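Local coordinates for putative uncharacterized protein TTHB187 (PDB 3SKD), which cuts single-stranded DNA in CRISPR antiviral defence, this chain being the N-terminal metal-dependent HD nuclease domain of the Cas3 endonuclease/helicase, at residues H74-A79 / L116-L121; L31-V36 / A69-H74. One frame throughout, in Å; residues are numbered along the deposited sequence.

Contact 1: H74-A79 / L116-L121. With NI (nickel (II) ion), chain B.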
loop_
_atom_site.group_PDB
_atom_site.type_symbol
_atom_site.label_atom_id
_atom_site.label_comp_id
_atom_site.label_asym_id
_atom_site.label_seq_id
_atom_site.Cartn_x
_atom_site.Cartn_y
_atom_site.Cartn_z
ATOM N N HIS A 74 -0.638 -2.345 0.485
ATOM C CA HIS A 74 -1.489 -2.622 1.655
ATOM C C HIS A 74 -2.576 -3.661 1.358
ATOM O O HIS A 74 -3.087 -4.293 2.280
ATOM C CB HIS A 74 -2.192 -1.361 2.134
ATOM C CG HIS A 74 -3.326 -0.949 1.245
ATOM N ND1 HIS A 74 -3.129 -0.401 -0.012
ATOM C CD2 HIS A 74 -4.671 -1.039 1.403
ATOM C CE1 HIS A 74 -4.301 -0.159 -0.578
ATOM N NE2 HIS A 74 -5.250 -0.513 0.271
ATOM N N ASP A 75 -3.013 -3.767 0.107
ATOM C CA ASP A 75 -4.057 -4.764 -0.240
ATOM C C ASP A 75 -3.545 -5.976 -0.965
ATOM O O ASP A 75 -4.324 -6.691 -1.602
ATOM C CB ASP A 75 -5.159 -4.165 -1.131
ATOM C CG ASP A 75 -6.239 -3.420 -0.319
ATOM O OD1 ASP A 75 -6.312 -3.601 0.918
ATOM O OD2 ASP A 75 -7.000 -2.638 -0.860
ATOM N N LEU A 76 -2.262 -6.241 -0.854
ATOM C CA LEU A 76 -1.738 -7.447 -1.440
ATOM C C LEU A 76 -2.470 -8.733 -0.893
ATOM O O LEU A 76 -2.649 -9.714 -1.627
ATOM C CB LEU A 76 -0.243 -7.498 -1.180
ATOM C CG LEU A 76 0.385 -8.691 -1.848
ATOM C CD1 LEU A 76 0.235 -8.443 -3.331
ATOM C CD2 LEU A 76 1.821 -8.788 -1.433
ATOM N N GLY A 77 -2.911 -8.719 0.360
ATOM C CA GLY A 77 -3.730 -9.813 0.918
ATOM C C GLY A 77 -4.964 -10.216 0.079
ATOM O O GLY A 77 -5.458 -11.332 0.182
ATOM N N LYS A 78 -5.484 -9.303 -0.747
ATOM C CA LYS A 78 -6.639 -9.613 -1.638
ATOM C C LYS A 78 -6.291 -10.520 -2.818
ATOM O O LYS A 78 -7.187 -11.042 -3.502
ATOM C CB LYS A 78 -7.258 -8.323 -2.185
ATOM C CG LYS A 78 -8.025 -7.517 -1.159
ATOM C CD LYS A 78 -8.861 -6.407 -1.824
ATOM C CE LYS A 78 -9.493 -5.474 -0.793
ATOM N NZ LYS A 78 -9.681 -4.081 -1.340
ATOM N N ALA A 79 -4.998 -10.698 -3.069
ATOM C CA ALA A 79 -4.538 -11.550 -4.156
ATOM C C ALA A 79 -4.506 -12.995 -3.658
ATOM O O ALA A 79 -3.458 -13.612 -3.527
ATOM C CB ALA A 79 -3.193 -11.108 -4.630
ATOM N N LEU A 116 0.952 -11.589 6.417
ATOM C CA LEU A 116 1.680 -12.835 6.121
ATOM C C LEU A 116 2.451 -12.763 4.837
ATOM O O LEU A 116 3.553 -13.250 4.759
ATOM C CB LEU A 116 0.730 -14.006 6.020
ATOM C CG LEU A 116 0.072 -14.341 7.335
ATOM C CD1 LEU A 116 -0.988 -15.375 7.104
ATOM C CD2 LEU A 116 1.119 -14.803 8.298
ATOM N N PHE A 117 1.867 -12.174 3.807
ATOM C CA PHE A 117 2.521 -12.164 2.501
ATOM C C PHE A 117 3.721 -11.204 2.529
ATOM O O PHE A 117 4.810 -11.475 2.016
ATOM C CB PHE A 117 1.559 -11.680 1.418
ATOM C CG PHE A 117 0.361 -12.594 1.160
ATOM C CD1 PHE A 117 0.351 -13.948 1.500
ATOM C CD2 PHE A 117 -0.764 -12.058 0.572
ATOM C CE1 PHE A 117 -0.779 -14.733 1.215
ATOM C CE2 PHE A 117 -1.869 -12.837 0.281
ATOM C CZ PHE A 117 -1.881 -14.163 0.613
ATOM N N LEU A 118 3.507 -10.039 3.124
ATOM C CA LEU A 118 4.546 -9.041 3.073
ATOM C C LEU A 118 5.735 -9.459 3.935
ATOM O O LEU A 118 6.858 -9.075 3.658
ATOM C CB LEU A 118 4.019 -7.703 3.550
ATOM C CG LEU A 118 3.172 -6.956 2.515
ATOM C CD1 LEU A 118 2.844 -5.543 3.048
ATOM C CD2 LEU A 118 3.930 -6.864 1.184
ATOM N N ARG A 119 5.498 -10.231 4.985
ATOM C CA ARG A 119 6.589 -10.641 5.867
ATOM C C ARG A 119 7.622 -11.398 5.033
ATOM O O ARG A 119 8.837 -11.210 5.175
ATOM C CB ARG A 119 6.092 -11.601 6.960
ATOM C CG ARG A 119 5.507 -10.969 8.226
ATOM C CD ARG A 119 4.869 -11.989 9.197
ATOM N NE ARG A 119 5.825 -12.891 9.843
ATOM C CZ ARG A 119 6.345 -12.696 11.063
ATOM N NH1 ARG A 119 5.992 -11.627 11.792
ATOM N NH2 ARG A 119 7.224 -13.562 11.583
ATOM N N ARG A 120 7.116 -12.292 4.183
ATOM C CA ARG A 120 7.975 -13.124 3.328
ATOM C C ARG A 120 8.572 -12.300 2.180
ATOM O O ARG A 120 9.765 -12.297 1.945
ATOM C CB ARG A 120 7.122 -14.271 2.775
ATOM C CG ARG A 120 7.840 -15.342 1.978
ATOM C CD ARG A 120 7.089 -16.653 2.031
ATOM N NE ARG A 120 6.986 -17.144 3.395
ATOM C CZ ARG A 120 6.317 -18.234 3.751
ATOM N NH1 ARG A 120 5.682 -18.959 2.836
ATOM N NH2 ARG A 120 6.284 -18.595 5.025
ATOM N N LEU A 121 7.701 -11.607 1.459
ATOM C CA LEU A 121 8.050 -10.920 0.220
ATOM C C LEU A 121 9.035 -9.773 0.418
ATOM O O LEU A 121 9.908 -9.548 -0.418
ATOM C CB LEU A 121 6.799 -10.357 -0.442
ATOM C CG LEU A 121 6.130 -11.282 -1.477
ATOM C CD1 LEU A 121 5.983 -12.680 -0.941
ATOM C CD2 LEU A 121 4.792 -10.708 -1.861
HETATM NI NI NI B . -7.427 -0.767 -0.284
HETATM O O HOH W 1 -9.374 -0.605 -0.626
HETATM O O HOH W 2 -7.937 -1.683 1.827
#
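Leu76 and Phe117 carry most of the apolar contact between the metal-binding 74-79 segment and helix 110-124. The Leu76 side chain leaves the backbone with CG anti to N (chi1 -176°), and its CD2 branch does the touching. That methyl meets CD2 of Leu121 tip to tip at 3.6 Å, lies 3.9 Å from Leu118 CD2, whose side chain it crosses at a slant, and reaches the Phe117 CB at 4.1 Å.

The Phe117 ring packs against backbone instead. Its CE2 atom is 3.6 Å from CA of Gly77, whose CA is the nearest to a CA of 116-121, that of Phe117. The carbonyl O of Leu76 sits at the ring edge, near the ring plane, 3.7 Å from Phe117 CD2; the same oxygen also accepts the amide of Ala79, a bond internal to the 3-10 turn.

Polar and metal interactions lie on the side of 74-79 away from helix 110-124. His74 NE2 and Asp75 OD2 bind nickel, the latter at 2.0 Å, as the HD pair of the HD-nuclease site, which His29 and Asp210 complete. Lys78 NZ forms a salt bridge with Asp75 OD2 at 3.1 Å, arriving 70° out of the carboxylate plane.

Thr114, one turn before Leu118 on helix 110-124, ties its OG1 to His74 O and Gly77 N. Arg170 of helix 165-181 makes a cation-pi contact with Phe117, Leu159 of helix 149-161 touches the Phe117 side chain, and Leu26 of helix 26-43 packs against Asp75, Lys78 and Ala79.

Contact 2: L31-V36 / A69-H74. With NI (nickel (II) ion), chain B.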
loop_
_atom_site.group_PDB
_atom_site.type_symbol
_atom_site.label_atom_id
_atom_site.label_comp_id
_atom_site.label_asym_id
_atom_site.label_seq_id
_atom_site.Cartn_x
_atom_site.Cartn_y
_atom_site.Cartn_z
ATOM N N LEU A 31 -1.783 0.814 -7.427
ATOM C CA LEU A 31 -1.063 1.928 -7.997
ATOM C C LEU A 31 -1.707 3.270 -7.628
ATOM O O LEU A 31 -0.965 4.268 -7.452
ATOM C CB LEU A 31 -0.957 1.802 -9.524
ATOM C CG LEU A 31 -0.030 0.679 -9.980
ATOM C CD1 LEU A 31 -0.184 0.517 -11.503
ATOM C CD2 LEU A 31 1.441 0.967 -9.608
ATOM N N ASP A 32 -3.055 3.287 -7.513
ATOM C CA ASP A 32 -3.827 4.489 -7.108
ATOM C C ASP A 32 -3.391 4.888 -5.691
ATOM O O ASP A 32 -3.158 6.041 -5.391
ATOM C CB ASP A 32 -5.350 4.206 -7.055
ATOM C CG ASP A 32 -5.997 4.058 -8.449
ATOM O OD1 ASP A 32 -5.322 4.375 -9.463
ATOM O OD2 ASP A 32 -7.172 3.629 -8.500
ATOM N N THR A 33 -3.350 3.883 -4.828
ATOM C CA THR A 33 -3.000 4.060 -3.426
ATOM C C THR A 33 -1.545 4.613 -3.326
ATOM O O THR A 33 -1.301 5.620 -2.646
ATOM C CB THR A 33 -3.260 2.749 -2.640
ATOM O OG1 THR A 33 -4.658 2.421 -2.746
ATOM C CG2 THR A 33 -2.882 2.909 -1.103
ATOM N N ALA A 34 -0.621 4.029 -4.076
ATOM C CA ALA A 34 0.755 4.517 -4.137
ATOM C C ALA A 34 0.800 5.941 -4.613
ATOM O O ALA A 34 1.605 6.709 -4.126
ATOM C CB ALA A 34 1.650 3.666 -5.068
ATOM N N ALA A 35 -0.052 6.279 -5.565
ATOM C CA ALA A 35 -0.014 7.608 -6.159
ATOM C C ALA A 35 -0.501 8.619 -5.154
ATOM O O ALA A 35 0.085 9.682 -5.009
ATOM C CB ALA A 35 -0.841 7.682 -7.502
ATOM N N VAL A 36 -1.556 8.259 -4.440
ATOM C CA VAL A 36 -2.043 9.101 -3.358
ATOM C C VAL A 36 -0.905 9.326 -2.361
ATOM O O VAL A 36 -0.619 10.458 -1.967
ATOM C CB VAL A 36 -3.285 8.502 -2.671
ATOM C CG1 VAL A 36 -3.636 9.305 -1.488
ATOM C CG2 VAL A 36 -4.480 8.514 -3.684
ATOM N N ALA A 69 5.439 2.993 -2.508
ATOM C CA ALA A 69 5.342 1.609 -3.016
ATOM C C ALA A 69 4.837 0.644 -1.914
ATOM O O ALA A 69 3.953 -0.190 -2.155
ATOM C CB ALA A 69 6.677 1.148 -3.539
ATOM N N LEU A 70 5.364 0.835 -0.712
ATOM C CA LEU A 70 4.990 0.012 0.437
ATOM C C LEU A 70 3.479 0.192 0.690
ATOM O O LEU A 70 2.739 -0.756 0.867
ATOM C CB LEU A 70 5.816 0.472 1.659
ATOM C CG LEU A 70 7.226 -0.090 1.903
ATOM C CD1 LEU A 70 7.852 0.550 3.173
ATOM C CD2 LEU A 70 7.250 -1.644 2.007
ATOM N N VAL A 71 3.047 1.444 0.701
ATOM C CA VAL A 71 1.674 1.772 0.986
ATOM C C VAL A 71 0.758 1.212 -0.132
ATOM O O VAL A 71 -0.351 0.746 0.126
ATOM C CB VAL A 71 1.603 3.247 1.109
ATOM C CG1 VAL A 71 0.249 3.725 0.934
ATOM C CG2 VAL A 71 2.238 3.658 2.533
ATOM N N GLY A 72 1.239 1.229 -1.351
ATOM C CA GLY A 72 0.476 0.623 -2.428
ATOM C C GLY A 72 0.212 -0.860 -2.186
ATOM O O GLY A 72 -0.772 -1.385 -2.684
ATOM N N LEU A 73 1.103 -1.546 -1.465
ATOM C CA LEU A 73 0.952 -2.979 -1.265
ATOM C C LEU A 73 0.020 -3.325 -0.110
ATOM O O LEU A 73 -0.038 -4.492 0.267
ATOM C CB LEU A 73 2.274 -3.610 -0.908
ATOM C CG LEU A 73 3.417 -3.333 -1.875
ATOM C CD1 LEU A 73 4.664 -3.900 -1.225
ATOM C CD2 LEU A 73 3.090 -3.955 -3.178
ATOM N N HIS A 74 -0.638 -2.345 0.485
ATOM C CA HIS A 74 -1.489 -2.622 1.655
ATOM C C HIS A 74 -2.576 -3.661 1.358
ATOM O O HIS A 74 -3.087 -4.293 2.280
ATOM C CB HIS A 74 -2.192 -1.361 2.134
ATOM C CG HIS A 74 -3.326 -0.949 1.245
ATOM N ND1 HIS A 74 -3.129 -0.401 -0.012
ATOM C CD2 HIS A 74 -4.671 -1.039 1.403
ATOM C CE1 HIS A 74 -4.301 -0.159 -0.578
ATOM N NE2 HIS A 74 -5.250 -0.513 0.271
HETATM NI NI NI B . -7.427 -0.767 -0.284
HETATM O O HOH W 1 -9.374 -0.605 -0.626
HETATM O O HOH W 2 -7.937 -1.683 1.827
#
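The HD-domain metal site, built in an all-helical core, includes the packing of helix 26-43 against the C-terminal end of helix 60-72. Thr33 and His74 approach from opposite directions beside the nickel site: the threonine CG2 methyl lies 3.4 Å from His74 CE1, and OG1 is equally near that carbon, oblique to the imidazole. The first torsion of Thr33 sets CG2 anti to its backbone N and OG1 beside that N; OG1 hydrogen-bonds His29 O one turn earlier. The hydroxyl is therefore satisfied within its own helix while the methyl faces the neighbouring one.

CG2 of Thr33 also meets Val71, lying 3.8 Å from its CG1 branch, which adds an apolar contact before the helix ends. Farther along, the backbones come close together. The CA atoms of Ala34 and Gly72 are 4.3 Å apart, a very short interhelical approach, and Ala34 N is 3.9 Å from Gly72 CA. Gly72, with no side chain, and the small Ala34 are consistent with this closeness; Ala34 CB is 4.2 Å from Gly72 CA.

His74 follows the first residue to leave helical geometry, and its ring turns back toward the helix end, where ND1 reaches Val71 O. Its chi1 of 75° tucks the ring over the backbone, with CG flanked by N and C, and NE2 of His74 binds the nickel at 2.3 Å. The His29 ring meets that of His74 at a steep angle between their planes. The other nitrogen helps set the ring's rotation through a bent bond: ND1 of His74 donates to Val71 O at 3.0 Å, with an N-H...O angle of 138° and the oxygen 22° out of the imidazole plane, and the same oxygen accepts the His74 backbone N.

From the N terminus, helix 26-43 comes first, and contact 2 closes a largely helical excursion of 32 residues when the end of helix 60-72 returns to it. Contact 1 then opens at His74, the residue both contacts share, and closes on helix 110-124 after 36 intervening residues, a span of which residues 86-106 are not modelled. The two closures thus run in series, neither enclosing nor crossing the other. Their centres lie 13 Å apart, yet they touch directly: Leu73 CD1 is 3.9 Å from Leu118 CD2. Through His74 they tie helices 26-43 and 60-72 at the nickel site to helix 110-124, which packs on the far side of the 74-79 segment.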